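Local structure of glycosyl hydrolase, family 38 (Enterococcus faecalis, 5KBP) at residues Lys538-Asn541 and Asn542-Thr546; Gln713-Gln716 and Ala717-Val721; Glu739-Ala742 and Asp743-Ala747; Glu787-Phe790 and Ala791-Gln795. The protein probably acts as an alpha-mannosidase of glycoside hydrolase family 38, hydrolysing alpha-linked mannose from carbohydrates. All coordinates share one frame; numbering follows the deposited sequence.

Overall arrangement
The four contacts follow one another along the chain in the order 1 to 4. Interactions 1, 2 and 3 lie in the family 38 C-terminal region, and each has a part in the same antiparallel sheet. Interaction 1 is a hairpin apart from the others, its centre about 24 Å from that of interaction 2 and 19 Å from that of interaction 3. Interactions 2 and 3 touch, with centres about 12 Å apart: Val719 and Val721 pack on Ile746. Interaction 4 lies in the N-terminal part of helix 789-799, where Tyr793 stacks on Phe718 of interaction 2. Hairpin 739-747, strand 718-722 of a second antiparallel sheet and helix 789-799 thus lie in successive layers, with 713-721 passing between the sheets.

Interaction 1 of 4, residues Lys538-Asn541 and Asn542-Thr546; sequences KIEN and NGSLT
Glu540 and Thr546 face each other across a tight beta hairpin, in which strand 535-539 turns back into strand 545-549. The backbone bonds set the register. Lys538 and Thr546 form an antiparallel hydrogen-bonded pair: Thr546 N reaches Lys538 O at 2.9 Å, and Lys538 N returns to Thr546 O at 3.0 Å. Nearer the turn, Ser544 O accepts from Glu540 N at 3.1 Å. Gly543 N closes the turn on Glu540 O at 2.8 Å. Gly543 takes a positive phi of 100°, where a CB would crowd the preceding carbonyl. This is a hairpin with a G1 bulge at Gly543.

The apolar contact is on the other face from Lys538 and Thr546. Ile539 and Leu545 form the non-hydrogen-bonded pair and run alongside each other on one face. Ile539 CG1 meets Leu545 CD2 at 3.7 Å. Outside the hairpin, Ile539 packs on Tyr604 and Ile606, and Leu545 on Leu659 and Phe661.

The polar side-chain contacts centre on the Glu540 carboxylate. Its chain bends at chi2 (-73°), which turns the acid back along the hairpin. Lys538 NZ makes a salt bridge with OE1 of Glu540 at 3.5 Å. The hydroxyl OG1 of Thr546 donates to Glu540 OE2 at 3.2 Å, on the anti side and 19° out of the carboxylate plane.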
ATOM      1  N   LYS A 538     -43.376  -6.634  10.825  1.00 62.94           N
ATOM      2  CA  LYS A 538     -43.769  -5.515  11.669  1.00 62.31           C
ATOM      3  C   LYS A 538     -42.522  -4.958  12.339  1.00 60.51           C
ATOM      4  O   LYS A 538     -41.723  -5.718  12.895  1.00 57.64           O
ATOM      5  CB  LYS A 538     -44.798  -5.940  12.721  1.00 61.86           C
ATOM      6  CG  LYS A 538     -45.013  -4.930  13.851  1.00 66.85           C
ATOM      7  CD  LYS A 538     -45.536  -3.595  13.335  1.00 74.09           C
ATOM      8  CE  LYS A 538     -45.725  -2.588  14.462  1.00 76.84           C
ATOM      9  NZ  LYS A 538     -46.756  -3.030  15.441  1.00 80.67           N
ATOM     10  N   ILE A 539     -42.353  -3.642  12.274  1.00 51.22           N
ATOM     11  CA  ILE A 539     -41.241  -2.955  12.918  1.00 57.12           C
ATOM     12  C   ILE A 539     -41.794  -2.250  14.149  1.00 71.79           C
ATOM     13  O   ILE A 539     -42.534  -1.265  14.035  1.00 78.98           O
ATOM     14  CB  ILE A 539     -40.550  -1.966  11.970  1.00 48.75           C
ATOM     15  CG1 ILE A 539     -40.079  -2.690  10.708  1.00 49.25           C
ATOM     16  CG2 ILE A 539     -39.378  -1.290  12.668  1.00 46.63           C
ATOM     17  CD1 ILE A 539     -39.285  -1.820   9.767  1.00 48.08           C
ATOM     18  N   GLU A 540     -41.442  -2.757  15.326  1.00 70.16           N
ATOM     19  CA  GLU A 540     -41.936  -2.206  16.576  1.00 74.10           C
ATOM     20  C   GLU A 540     -41.247  -0.881  16.892  1.00 74.52           C
ATOM     21  O   GLU A 540     -40.181  -0.560  16.359  1.00 75.86           O
ATOM     22  CB  GLU A 540     -41.710  -3.195  17.721  1.00 67.17           C
ATOM     23  CG  GLU A 540     -42.098  -4.632  17.399  1.00 64.41           C
ATOM     24  CD  GLU A 540     -43.599  -4.842  17.345  1.00 75.57           C
ATOM     25  OE1 GLU A 540     -44.345  -3.962  17.823  1.00 76.71           O
ATOM     26  OE2 GLU A 540     -44.032  -5.893  16.828  1.00 77.75           O
ATOM     27  N   ASN A 541     -41.878  -0.104  17.779  1.00 75.26           N
ATOM     28  CA  ASN A 541     -41.231   1.089  18.316  1.00 70.79           C
ATOM     29  C   ASN A 541     -39.921   0.750  19.012  1.00 72.45           C
ATOM     30  O   ASN A 541     -39.048   1.616  19.133  1.00 64.81           O
ATOM     31  CB  ASN A 541     -42.171   1.805  19.285  1.00 74.75           C
ATOM     32  CG  ASN A 541     -43.509   2.141  18.656  1.00 83.45           C
ATOM     33  OD1 ASN A 541     -43.580   2.538  17.493  1.00 85.19           O
ATOM     34  ND2 ASN A 541     -44.581   1.976  19.422  1.00 86.43           N
ATOM     35  N   ASN A 542     -39.781  -0.493  19.481  1.00 78.18           N
ATOM     36  CA  ASN A 542     -38.500  -0.988  19.968  1.00 76.45           C
ATOM     37  C   ASN A 542     -37.415  -0.842  18.907  1.00 77.29           C
ATOM     38  O   ASN A 542     -36.261  -0.529  19.220  1.00 76.60           O
ATOM     39  CB  ASN A 542     -38.658  -2.456  20.379  1.00 83.45           C
ATOM     40  CG  ASN A 542     -37.476  -2.989  21.166  1.00 91.41           C
ATOM     41  OD1 ASN A 542     -36.403  -2.392  21.188  1.00109.78           O
ATOM     42  ND2 ASN A 542     -37.673  -4.129  21.816  1.00 81.73           N
ATOM     43  N   GLY A 543     -37.776  -1.041  17.642  1.00 76.17           N
ATOM     44  CA  GLY A 543     -36.817  -1.181  16.572  1.00 71.71           C
ATOM     45  C   GLY A 543     -36.574  -2.615  16.163  1.00 66.05           C
ATOM     46  O   GLY A 543     -35.970  -2.853  15.109  1.00 57.86           O
ATOM     47  N   SER A 544     -37.026  -3.572  16.968  1.00 61.29           N
ATOM     48  CA  SER A 544     -36.922  -4.982  16.647  1.00 63.77           C
ATOM     49  C   SER A 544     -37.985  -5.372  15.621  1.00 58.07           C
ATOM     50  O   SER A 544     -38.936  -4.633  15.355  1.00 56.77           O
ATOM     51  CB  SER A 544     -37.058  -5.830  17.911  1.00 66.46           C
ATOM     52  OG  SER A 544     -38.259  -5.525  18.601  1.00 71.76           O
ATOM     53  N   LEU A 545     -37.814  -6.556  15.045  1.00 54.96           N
ATOM     54  CA  LEU A 545     -38.691  -7.050  13.994  1.00 48.47           C
ATOM     55  C   LEU A 545     -39.527  -8.216  14.505  1.00 52.40           C
ATOM     56  O   LEU A 545     -39.031  -9.076  15.239  1.00 51.36           O
ATOM     57  CB  LEU A 545     -37.886  -7.495  12.771  1.00 47.48           C
ATOM     58  CG  LEU A 545     -36.893  -6.488  12.190  1.00 56.58           C
ATOM     59  CD1 LEU A 545     -36.271  -7.041  10.921  1.00 54.15           C
ATOM     60  CD2 LEU A 545     -37.567  -5.152  11.926  1.00 61.83           C
ATOM     61  N   THR A 546     -40.798  -8.233  14.109  1.00 50.37           N
ATOM     62  CA  THR A 546     -41.692  -9.364  14.339  1.00 53.85           C
ATOM     63  C   THR A 546     -42.138  -9.877  12.976  1.00 56.92           C
ATOM     64  O   THR A 546     -42.924  -9.219  12.287  1.00 64.69           O
ATOM     65  CB  THR A 546     -42.890  -8.964  15.199  1.00 62.61           C
ATOM     66  OG1 THR A 546     -42.439  -8.612  16.512  1.00 63.16           O
ATOM     67  CG2 THR A 546     -43.881 -10.117  15.301  1.00 67.91           C
TER

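Interaction 2 of 4, residues Gln713-Gln716 and Ala717-Val721; sequences QHQQ and AFVNV
Gln715 reaches across a bend in the chain and sets its amide oxygen against Val719. Gln715 OE1 lies 3.3 Å from Val719 CG1 and 3.4 Å from Val719 CB. Gln715 CG stands between its backbone N and carbonyl carbon (chi1 72°), and the chain runs extended from there. This carries the amide over the gap between the two legs of the bend. The same placing of Val719 CG1 (chi1 55°) turns that methyl towards Gln715 OE1.

Gln715 OE1 is 3.3 Å from Phe718 O, but both are acceptors and no hydrogen bond joins them. The other end of the amide probably accounts for this pose, because Gln715 NE2 donates to Leu735 O. No hydrogen bond links segment 713-716 to segment 717-721. The bend is held from outside instead: Ala717 N bonds to Asp690 OD2, Gln715 O accepts from Asn736 ND2, and Gln716 NE2 reaches Phe96 O.

The backbone makes the turn at Gln716 and Ala717. Beyond it, neighbouring side chains leave opposite faces of strand 718-722. Val719 packs on Tyr738, while Phe718 goes to the other face, where its ring stacks on Tyr793 and also meets Tyr797.

Strand 713-714 pairs with 737-740 in one antiparallel sheet, and strand 718-722 belongs to another. The bend is therefore a crossing between two packed sheets, consistent with the large beta sandwich of the galactose mutarotase-like clan.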
ATOM      1  N   GLN A 713     -17.725 -18.947  16.917  1.00 56.56           N
ATOM      2  CA  GLN A 713     -17.471 -19.855  15.811  1.00 52.65           C
ATOM      3  C   GLN A 713     -17.248 -19.071  14.526  1.00 56.10           C
ATOM      4  O   GLN A 713     -17.685 -17.924  14.387  1.00 59.10           O
ATOM      5  CB  GLN A 713     -18.634 -20.838  15.625  1.00 50.84           C
ATOM      6  CG  GLN A 713     -18.818 -21.814  16.770  1.00 55.20           C
ATOM      7  CD  GLN A 713     -17.716 -22.852  16.829  1.00 66.00           C
ATOM      8  OE1 GLN A 713     -17.053 -23.130  15.830  1.00 65.31           O
ATOM      9  NE2 GLN A 713     -17.516 -23.433  18.006  1.00 67.92           N
ATOM     10  N   HIS A 714     -16.563 -19.707  13.579  1.00 54.35           N
ATOM     11  CA  HIS A 714     -16.316 -19.118  12.271  1.00 47.36           C
ATOM     12  C   HIS A 714     -17.466 -19.442  11.327  1.00 51.89           C
ATOM     13  O   HIS A 714     -17.993 -20.556  11.328  1.00 53.11           O
ATOM     14  CB  HIS A 714     -15.006 -19.637  11.674  1.00 53.53           C
ATOM     15  CG  HIS A 714     -13.816 -19.455  12.562  1.00 76.84           C
ATOM     16  ND1 HIS A 714     -13.514 -20.322  13.591  1.00 84.68           N
ATOM     17  CD2 HIS A 714     -12.844 -18.511  12.569  1.00 82.80           C
ATOM     18  CE1 HIS A 714     -12.410 -19.917  14.195  1.00 87.44           C
ATOM     19  NE2 HIS A 714     -11.985 -18.821  13.595  1.00 84.59           N
ATOM     20  N   GLN A 715     -17.849 -18.461  10.515  1.00 50.62           N
ATOM     21  CA  GLN A 715     -18.833 -18.668   9.466  1.00 50.44           C
ATOM     22  C   GLN A 715     -18.353 -17.998   8.188  1.00 47.94           C
ATOM     23  O   GLN A 715     -17.559 -17.055   8.216  1.00 43.89           O
ATOM     24  CB  GLN A 715     -20.216 -18.119   9.845  1.00 57.30           C
ATOM     25  CG  GLN A 715     -20.313 -16.601   9.838  1.00 55.50           C
ATOM     26  CD  GLN A 715     -21.731 -16.105  10.045  1.00 49.40           C
ATOM     27  OE1 GLN A 715     -22.694 -16.844   9.841  1.00 50.33           O
ATOM     28  NE2 GLN A 715     -21.865 -14.849  10.457  1.00 44.72           N
ATOM     29  N   GLN A 716     -18.842 -18.509   7.062  1.00 55.80           N
ATOM     30  CA  GLN A 716     -18.552 -17.911   5.767  1.00 59.72           C
ATOM     31  C   GLN A 716     -19.714 -17.034   5.324  1.00 61.04           C
ATOM     32  O   GLN A 716     -19.727 -15.827   5.591  1.00 66.49           O
ATOM     33  CB  GLN A 716     -18.266 -18.994   4.724  1.00 62.03           C
ATOM     34  CG  GLN A 716     -16.833 -19.506   4.728  1.00 73.61           C
ATOM     35  CD  GLN A 716     -15.898 -18.632   3.911  1.00 84.54           C
ATOM     36  OE1 GLN A 716     -16.195 -18.287   2.768  1.00 91.77           O
ATOM     37  NE2 GLN A 716     -14.763 -18.269   4.498  1.00 76.76           N
ATOM     38  N   ALA A 717     -20.702 -17.633   4.663  1.00 55.77           N
ATOM     39  CA  ALA A 717     -21.797 -16.875   4.073  1.00 51.37           C
ATOM     40  C   ALA A 717     -23.058 -16.850   4.924  1.00 52.59           C
ATOM     41  O   ALA A 717     -23.850 -15.913   4.793  1.00 45.14           O
ATOM     42  CB  ALA A 717     -22.140 -17.433   2.687  1.00 46.84           C
ATOM     43  N   PHE A 718     -23.270 -17.836   5.795  1.00 56.43           N
ATOM     44  CA  PHE A 718     -24.527 -17.907   6.530  1.00 54.91           C
ATOM     45  C   PHE A 718     -24.367 -18.780   7.768  1.00 53.46           C
ATOM     46  O   PHE A 718     -23.355 -19.457   7.958  1.00 50.33           O
ATOM     47  CB  PHE A 718     -25.656 -18.442   5.641  1.00 47.78           C
ATOM     48  CG  PHE A 718     -25.364 -19.786   5.033  1.00 52.90           C
ATOM     49  CD1 PHE A 718     -25.603 -20.951   5.746  1.00 54.71           C
ATOM     50  CD2 PHE A 718     -24.856 -19.887   3.748  1.00 52.26           C
ATOM     51  CE1 PHE A 718     -25.333 -22.188   5.192  1.00 52.80           C
ATOM     52  CE2 PHE A 718     -24.588 -21.122   3.188  1.00 51.64           C
ATOM     53  CZ  PHE A 718     -24.827 -22.273   3.913  1.00 55.39           C
ATOM     54  N   VAL A 719     -25.403 -18.750   8.606  1.00 54.57           N
ATOM     55  CA  VAL A 719     -25.555 -19.639   9.753  1.00 55.84           C
ATOM     56  C   VAL A 719     -27.043 -19.931   9.908  1.00 55.53           C
ATOM     57  O   VAL A 719     -27.882 -19.050   9.692  1.00 62.27           O
ATOM     58  CB  VAL A 719     -24.959 -19.024  11.038  1.00 54.37           C
ATOM     59  CG1 VAL A 719     -25.555 -17.651  11.304  1.00 56.46           C
ATOM     60  CG2 VAL A 719     -25.184 -19.942  12.225  1.00 51.01           C
ATOM     61  N   ASN A 720     -27.375 -21.172  10.265  1.00 52.23           N
ATOM     62  CA  ASN A 720     -28.758 -21.625  10.278  1.00 47.06           C
ATOM     63  C   ASN A 720     -29.086 -22.344  11.578  1.00 52.64           C
ATOM     64  O   ASN A 720     -28.239 -23.038  12.148  1.00 58.73           O
ATOM     65  CB  ASN A 720     -29.040 -22.551   9.087  1.00 42.94           C
ATOM     66  CG  ASN A 720     -30.432 -23.150   9.125  1.00 50.33           C
ATOM     67  OD1 ASN A 720     -30.640 -24.232   9.672  1.00 52.98           O
ATOM     68  ND2 ASN A 720     -31.396 -22.445   8.544  1.00 55.33           N
ATOM     69  N   VAL A 721     -30.324 -22.169  12.037  1.00 48.57           N
ATOM     70  CA  VAL A 721     -30.878 -22.889  13.178  1.00 48.54           C
ATOM     71  C   VAL A 721     -32.267 -23.368  12.785  1.00 55.73           C
ATOM     72  O   VAL A 721     -33.100 -22.568  12.347  1.00 67.82           O
ATOM     73  CB  VAL A 721     -30.945 -22.006  14.440  1.00 49.84           C
ATOM     74  CG1 VAL A 721     -31.838 -22.646  15.491  1.00 48.09           C
ATOM     75  CG2 VAL A 721     -29.550 -21.765  14.998  1.00 46.01           C
TER

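Interaction 3 of 4, residues Glu739-Ala742 and Asp743-Ala747; sequences EVLA and DGTIA
Leu741 and Thr745 pack flank to flank, both extending to one side of the hairpin. Leu741 CB is 3.9 Å from Thr745 CB, and Leu741 CD2 follows at 4.2 Å from that same Thr745 CB. The other branch, Leu741 CD1, reaches along the hairpin to Ala747 CB at 4.1 Å. The chi1 of Leu741, -93°, lies off a staggered value and lays the chain beside Thr745; chi2 then sends CD1 to Ala747 and CD2 to Thr745.

Glu739 shares a face with Ala747, and the two form a hydrogen-bonded pair. Its carboxylate turns to other partners: OE1 accepts from Asn711 N, and OE2 makes a salt bridge with Arg675. Val740 and Ile746, the non-hydrogen-bonded pair, occupy the opposite face.

At the turn, Asp743 folds back with CG between its backbone N and carbonyl carbon (chi1 54°). This brings OD1 towards Thr745. The Thr745 N bond to Asp743 OD1 is weak at 3.2 Å. A second bond, from Thr745 OG1 to the same oxygen, is modelled implausibly short and is doubtful.

In the backbone, Leu741 N donates to Thr745 O at 2.7 Å, and Gly744 N closes the turn on Leu741 O at 3.0 Å. The type I turn, followed by Gly744 with a positive phi of 82°, makes a classic beta hairpin with a G1 bulge.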
ATOM      1  N   GLU A 739     -22.248 -16.477  17.135  1.00 48.09           N
ATOM      2  CA  GLU A 739     -22.423 -17.330  18.301  1.00 53.12           C
ATOM      3  C   GLU A 739     -23.899 -17.665  18.442  1.00 55.93           C
ATOM      4  O   GLU A 739     -24.751 -16.777  18.339  1.00 69.34           O
ATOM      5  CB  GLU A 739     -21.907 -16.653  19.577  1.00 57.30           C
ATOM      6  CG  GLU A 739     -22.144 -17.465  20.840  1.00 60.98           C
ATOM      7  CD  GLU A 739     -21.532 -16.828  22.072  1.00 69.12           C
ATOM      8  OE1 GLU A 739     -21.228 -17.566  23.033  1.00 64.65           O
ATOM      9  OE2 GLU A 739     -21.352 -15.593  22.080  1.00 70.27           O
ATOM     10  N   VAL A 740     -24.195 -18.939  18.665  1.00 49.18           N
ATOM     11  CA  VAL A 740     -25.557 -19.405  18.899  1.00 46.38           C
ATOM     12  C   VAL A 740     -25.754 -19.480  20.406  1.00 52.17           C
ATOM     13  O   VAL A 740     -25.166 -20.333  21.078  1.00 59.23           O
ATOM     14  CB  VAL A 740     -25.817 -20.759  18.228  1.00 48.80           C
ATOM     15  CG1 VAL A 740     -27.269 -21.168  18.409  1.00 47.43           C
ATOM     16  CG2 VAL A 740     -25.453 -20.693  16.753  1.00 51.34           C
ATOM     17  N   LEU A 741     -26.579 -18.585  20.940  1.00 51.12           N
ATOM     18  CA  LEU A 741     -26.761 -18.497  22.380  1.00 55.16           C
ATOM     19  C   LEU A 741     -27.613 -19.661  22.887  1.00 65.03           C
ATOM     20  O   LEU A 741     -28.188 -20.437  22.116  1.00 68.95           O
ATOM     21  CB  LEU A 741     -27.387 -17.155  22.758  1.00 58.12           C
ATOM     22  CG  LEU A 741     -26.426 -16.014  23.116  1.00 57.62           C
ATOM     23  CD1 LEU A 741     -25.294 -15.879  22.103  1.00 57.97           C
ATOM     24  CD2 LEU A 741     -27.183 -14.701  23.238  1.00 53.09           C
ATOM     25  N   ALA A 742     -27.691 -19.774  24.217  1.00 66.35           N
ATOM     26  CA  ALA A 742     -28.322 -20.934  24.838  1.00 63.39           C
ATOM     27  C   ALA A 742     -29.812 -21.020  24.530  1.00 60.77           C
ATOM     28  O   ALA A 742     -30.365 -22.124  24.465  1.00 61.84           O
ATOM     29  CB  ALA A 742     -28.095 -20.908  26.350  1.00 55.77           C
ATOM     30  N   ASP A 743     -30.480 -19.881  24.347  1.00 55.76           N
ATOM     31  CA  ASP A 743     -31.896 -19.865  24.013  1.00 63.38           C
ATOM     32  C   ASP A 743     -32.145 -19.888  22.507  1.00 64.55           C
ATOM     33  O   ASP A 743     -33.238 -19.522  22.062  1.00 63.42           O
ATOM     34  CB  ASP A 743     -32.577 -18.649  24.653  1.00 73.08           C
ATOM     35  CG  ASP A 743     -31.890 -17.341  24.309  1.00 79.02           C
ATOM     36  OD1 ASP A 743     -31.705 -17.057  23.108  1.00 79.97           O
ATOM     37  OD2 ASP A 743     -31.531 -16.595  25.243  1.00 84.16           O
ATOM     38  N   GLY A 744     -31.157 -20.307  21.719  1.00 65.48           N
ATOM     39  CA  GLY A 744     -31.302 -20.368  20.280  1.00 57.66           C
ATOM     40  C   GLY A 744     -31.076 -19.064  19.553  1.00 49.19           C
ATOM     41  O   GLY A 744     -31.285 -19.009  18.336  1.00 54.57           O
ATOM     42  N   THR A 745     -30.653 -18.014  20.249  1.00 53.86           N
ATOM     43  CA  THR A 745     -30.432 -16.723  19.609  1.00 57.58           C
ATOM     44  C   THR A 745     -29.159 -16.757  18.776  1.00 56.07           C
ATOM     45  O   THR A 745     -28.082 -17.081  19.286  1.00 49.98           O
ATOM     46  CB  THR A 745     -30.348 -15.619  20.657  1.00 53.08           C
ATOM     47  OG1 THR A 745     -31.613 -15.494  21.321  1.00 61.94           O
ATOM     48  CG2 THR A 745     -29.982 -14.292  20.004  1.00 43.89           C
ATOM     49  N   ILE A 746     -29.284 -16.428  17.494  1.00 56.55           N
ATOM     50  CA  ILE A 746     -28.120 -16.257  16.632  1.00 54.27           C
ATOM     51  C   ILE A 746     -27.605 -14.835  16.805  1.00 53.99           C
ATOM     52  O   ILE A 746     -28.328 -13.868  16.541  1.00 57.55           O
ATOM     53  CB  ILE A 746     -28.465 -16.542  15.164  1.00 51.82           C
ATOM     54  CG1 ILE A 746     -29.062 -17.943  15.017  1.00 49.85           C
ATOM     55  CG2 ILE A 746     -27.228 -16.399  14.297  1.00 42.76           C
ATOM     56  CD1 ILE A 746     -29.458 -18.282  13.598  1.00 49.32           C
ATOM     57  N   ALA A 747     -26.363 -14.704  17.253  1.00 51.88           N
ATOM     58  CA  ALA A 747     -25.727 -13.409  17.458  1.00 49.28           C
ATOM     59  C   ALA A 747     -24.577 -13.281  16.468  1.00 51.66           C
ATOM     60  O   ALA A 747     -23.585 -14.013  16.564  1.00 50.60           O
ATOM     61  CB  ALA A 747     -25.238 -13.259  18.896  1.00 44.25           C
TER

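Interaction 4 of 4, residues Glu787-Phe790 and Ala791-Gln795; sequences EERF and ATYQQ
The aliphatic chain of Arg789 crosses the phenol of Tyr793 one helical turn later. Arg789 CD is 3.2 Å from Tyr793 OH, and Arg789 CG is 3.7 Å from Tyr793 CZ. The carbonyl O of Arg789 sits over one face of the Tyr793 ring, towards its rim and 3.1 Å above the plane. Phe790 approaches the same tyrosine obliquely: Phe790 CD1 meets Tyr793 CD2 at 4.0 Å, with the ring planes 88° apart. Phe790 is also covered by its neighbour, since Arg789 CG lies above the centre of the Phe790 ring at 3.9 Å.

Backbone bonds of the helix hold these groups in place. Tyr793 N donates to Arg789 O at 3.2 Å, and Gln794 N to Phe790 O at 3.1 Å. The hydroxyl of Thr792, set between backbone N and carbonyl carbon (chi1 70°), also turns back on Arg789 O. That bond is modelled very short, so its exact length is doubtful. Thr792 OG1 is also hydrogen-bonded to Thr729 OG1.

Further out, Glu688 fixes both polar ends: OE2 makes a salt bridge with Arg789 NH1, and OE1 is hydrogen-bonded to Tyr793 OH. The shared carboxylate would help hold the guanidinium beside the phenol. Phe790 extends to Pro828 and Leu850.

The contact lies near the N-terminal end of helix 789-799, soon after strand 772-783. The helix lies against one antiparallel sheet: Thr792 packs on Ser781 and His783 of strand 772-783, while Arg789 reaches His722 and Tyr793 stacks on Phe718, both in strand 718-722.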
ATOM      1  N   GLU A 787     -35.636 -29.696   4.403  1.00 63.71           N
ATOM      2  CA  GLU A 787     -35.150 -29.725   3.029  1.00 59.51           C
ATOM      3  C   GLU A 787     -35.179 -28.347   2.380  1.00 67.97           C
ATOM      4  O   GLU A 787     -34.413 -28.101   1.442  1.00 66.64           O
ATOM      5  CB  GLU A 787     -35.972 -30.712   2.198  1.00 51.84           C
ATOM      6  N   GLU A 788     -36.039 -27.446   2.860  1.00 66.51           N
ATOM      7  CA  GLU A 788     -36.100 -26.091   2.326  1.00 62.25           C
ATOM      8  C   GLU A 788     -34.908 -25.238   2.739  1.00 61.28           C
ATOM      9  O   GLU A 788     -34.740 -24.141   2.195  1.00 66.83           O
ATOM     10  CB  GLU A 788     -37.391 -25.401   2.774  1.00 60.00           C
ATOM     11  CG  GLU A 788     -38.669 -26.091   2.327  1.00 69.75           C
ATOM     12  CD  GLU A 788     -39.913 -25.333   2.753  1.00 77.69           C
ATOM     13  OE1 GLU A 788     -39.772 -24.266   3.388  1.00 81.05           O
ATOM     14  OE2 GLU A 788     -41.032 -25.802   2.454  1.00 81.25           O
ATOM     15  N   ARG A 789     -34.085 -25.708   3.680  1.00 49.25           N
ATOM     16  CA  ARG A 789     -32.974 -24.894   4.161  1.00 54.24           C
ATOM     17  C   ARG A 789     -31.909 -24.702   3.090  1.00 61.80           C
ATOM     18  O   ARG A 789     -31.191 -23.697   3.106  1.00 71.34           O
ATOM     19  CB  ARG A 789     -32.358 -25.525   5.414  1.00 52.44           C
ATOM     20  CG  ARG A 789     -31.223 -26.506   5.140  1.00 54.09           C
ATOM     21  CD  ARG A 789     -30.659 -27.073   6.433  1.00 51.91           C
ATOM     22  NE  ARG A 789     -31.356 -28.283   6.855  1.00 66.93           N
ATOM     23  CZ  ARG A 789     -30.819 -29.498   6.820  1.00 62.37           C
ATOM     24  NH1 ARG A 789     -29.575 -29.658   6.391  1.00 52.26           N
ATOM     25  NH2 ARG A 789     -31.519 -30.549   7.220  1.00 71.39           N
ATOM     26  N   PHE A 790     -31.799 -25.642   2.146  1.00 56.78           N
ATOM     27  CA  PHE A 790     -30.738 -25.557   1.148  1.00 60.35           C
ATOM     28  C   PHE A 790     -31.024 -24.483   0.107  1.00 62.11           C
ATOM     29  O   PHE A 790     -30.087 -23.883  -0.430  1.00 59.80           O
ATOM     30  CB  PHE A 790     -30.538 -26.917   0.484  1.00 58.26           C
ATOM     31  CG  PHE A 790     -30.208 -28.013   1.455  1.00 59.68           C
ATOM     32  CD1 PHE A 790     -28.989 -28.025   2.115  1.00 52.46           C
ATOM     33  CD2 PHE A 790     -31.118 -29.021   1.718  1.00 59.03           C
ATOM     34  CE1 PHE A 790     -28.684 -29.025   3.015  1.00 49.85           C
ATOM     35  CE2 PHE A 790     -30.818 -30.025   2.617  1.00 50.95           C
ATOM     36  CZ  PHE A 790     -29.600 -30.027   3.267  1.00 53.16           C
ATOM     37  N   ALA A 791     -32.300 -24.225  -0.187  1.00 57.38           N
ATOM     38  CA  ALA A 791     -32.637 -23.116  -1.072  1.00 52.16           C
ATOM     39  C   ALA A 791     -32.223 -21.785  -0.459  1.00 61.37           C
ATOM     40  O   ALA A 791     -31.765 -20.881  -1.166  1.00 59.42           O
ATOM     41  CB  ALA A 791     -34.135 -23.126  -1.383  1.00 43.99           C
ATOM     42  N   THR A 792     -32.371 -21.651   0.862  1.00 60.23           N
ATOM     43  CA  THR A 792     -31.938 -20.432   1.538  1.00 61.53           C
ATOM     44  C   THR A 792     -30.424 -20.288   1.511  1.00 57.08           C
ATOM     45  O   THR A 792     -29.908 -19.166   1.558  1.00 56.41           O
ATOM     46  CB  THR A 792     -32.443 -20.421   2.981  1.00 63.92           C
ATOM     47  OG1 THR A 792     -31.741 -21.412   3.745  1.00 64.96           O
ATOM     48  CG2 THR A 792     -33.932 -20.725   3.019  1.00 63.91           C
ATOM     49  N   TYR A 793     -29.698 -21.406   1.437  1.00 51.23           N
ATOM     50  CA  TYR A 793     -28.244 -21.334   1.341  1.00 57.47           C
ATOM     51  C   TYR A 793     -27.814 -20.845  -0.035  1.00 60.43           C
ATOM     52  O   TYR A 793     -26.881 -20.041  -0.152  1.00 57.26           O
ATOM     53  CB  TYR A 793     -27.622 -22.700   1.636  1.00 52.12           C
ATOM     54  CG  TYR A 793     -27.884 -23.239   3.026  1.00 46.02           C
ATOM     55  CD1 TYR A 793     -28.471 -22.450   4.008  1.00 45.01           C
ATOM     56  CD2 TYR A 793     -27.527 -24.538   3.358  1.00 50.73           C
ATOM     57  CE1 TYR A 793     -28.705 -22.946   5.275  1.00 49.49           C
ATOM     58  CE2 TYR A 793     -27.755 -25.041   4.621  1.00 50.72           C
ATOM     59  CZ  TYR A 793     -28.344 -24.242   5.575  1.00 52.64           C
ATOM     60  OH  TYR A 793     -28.571 -24.741   6.835  1.00 54.70           O
ATOM     61  N   GLN A 794     -28.482 -21.323  -1.088  1.00 63.14           N
ATOM     62  CA  GLN A 794     -28.149 -20.896  -2.443  1.00 65.78           C
ATOM     63  C   GLN A 794     -28.420 -19.408  -2.630  1.00 66.99           C
ATOM     64  O   GLN A 794     -27.588 -18.679  -3.184  1.00 65.98           O
ATOM     65  CB  GLN A 794     -28.938 -21.722  -3.460  1.00 55.06           C
ATOM     66  CG  GLN A 794     -28.533 -23.188  -3.526  1.00 55.84           C
ATOM     67  CD  GLN A 794     -29.315 -23.963  -4.571  1.00 57.65           C
ATOM     68  OE1 GLN A 794     -30.543 -23.900  -4.616  1.00 68.81           O
ATOM     69  NE2 GLN A 794     -28.603 -24.691  -5.422  1.00 48.18           N
ATOM     70  N   GLN A 795     -29.584 -18.940  -2.175  1.00 61.45           N
ATOM     71  CA  GLN A 795     -29.892 -17.516  -2.265  1.00 66.01           C
ATOM     72  C   GLN A 795     -28.984 -16.690  -1.363  1.00 62.06           C
ATOM     73  O   GLN A 795     -28.744 -15.509  -1.643  1.00 56.15           O
ATOM     74  CB  GLN A 795     -31.361 -17.272  -1.914  1.00 69.52           C
ATOM     75  CG  GLN A 795     -32.346 -17.868  -2.910  1.00 66.47           C
TER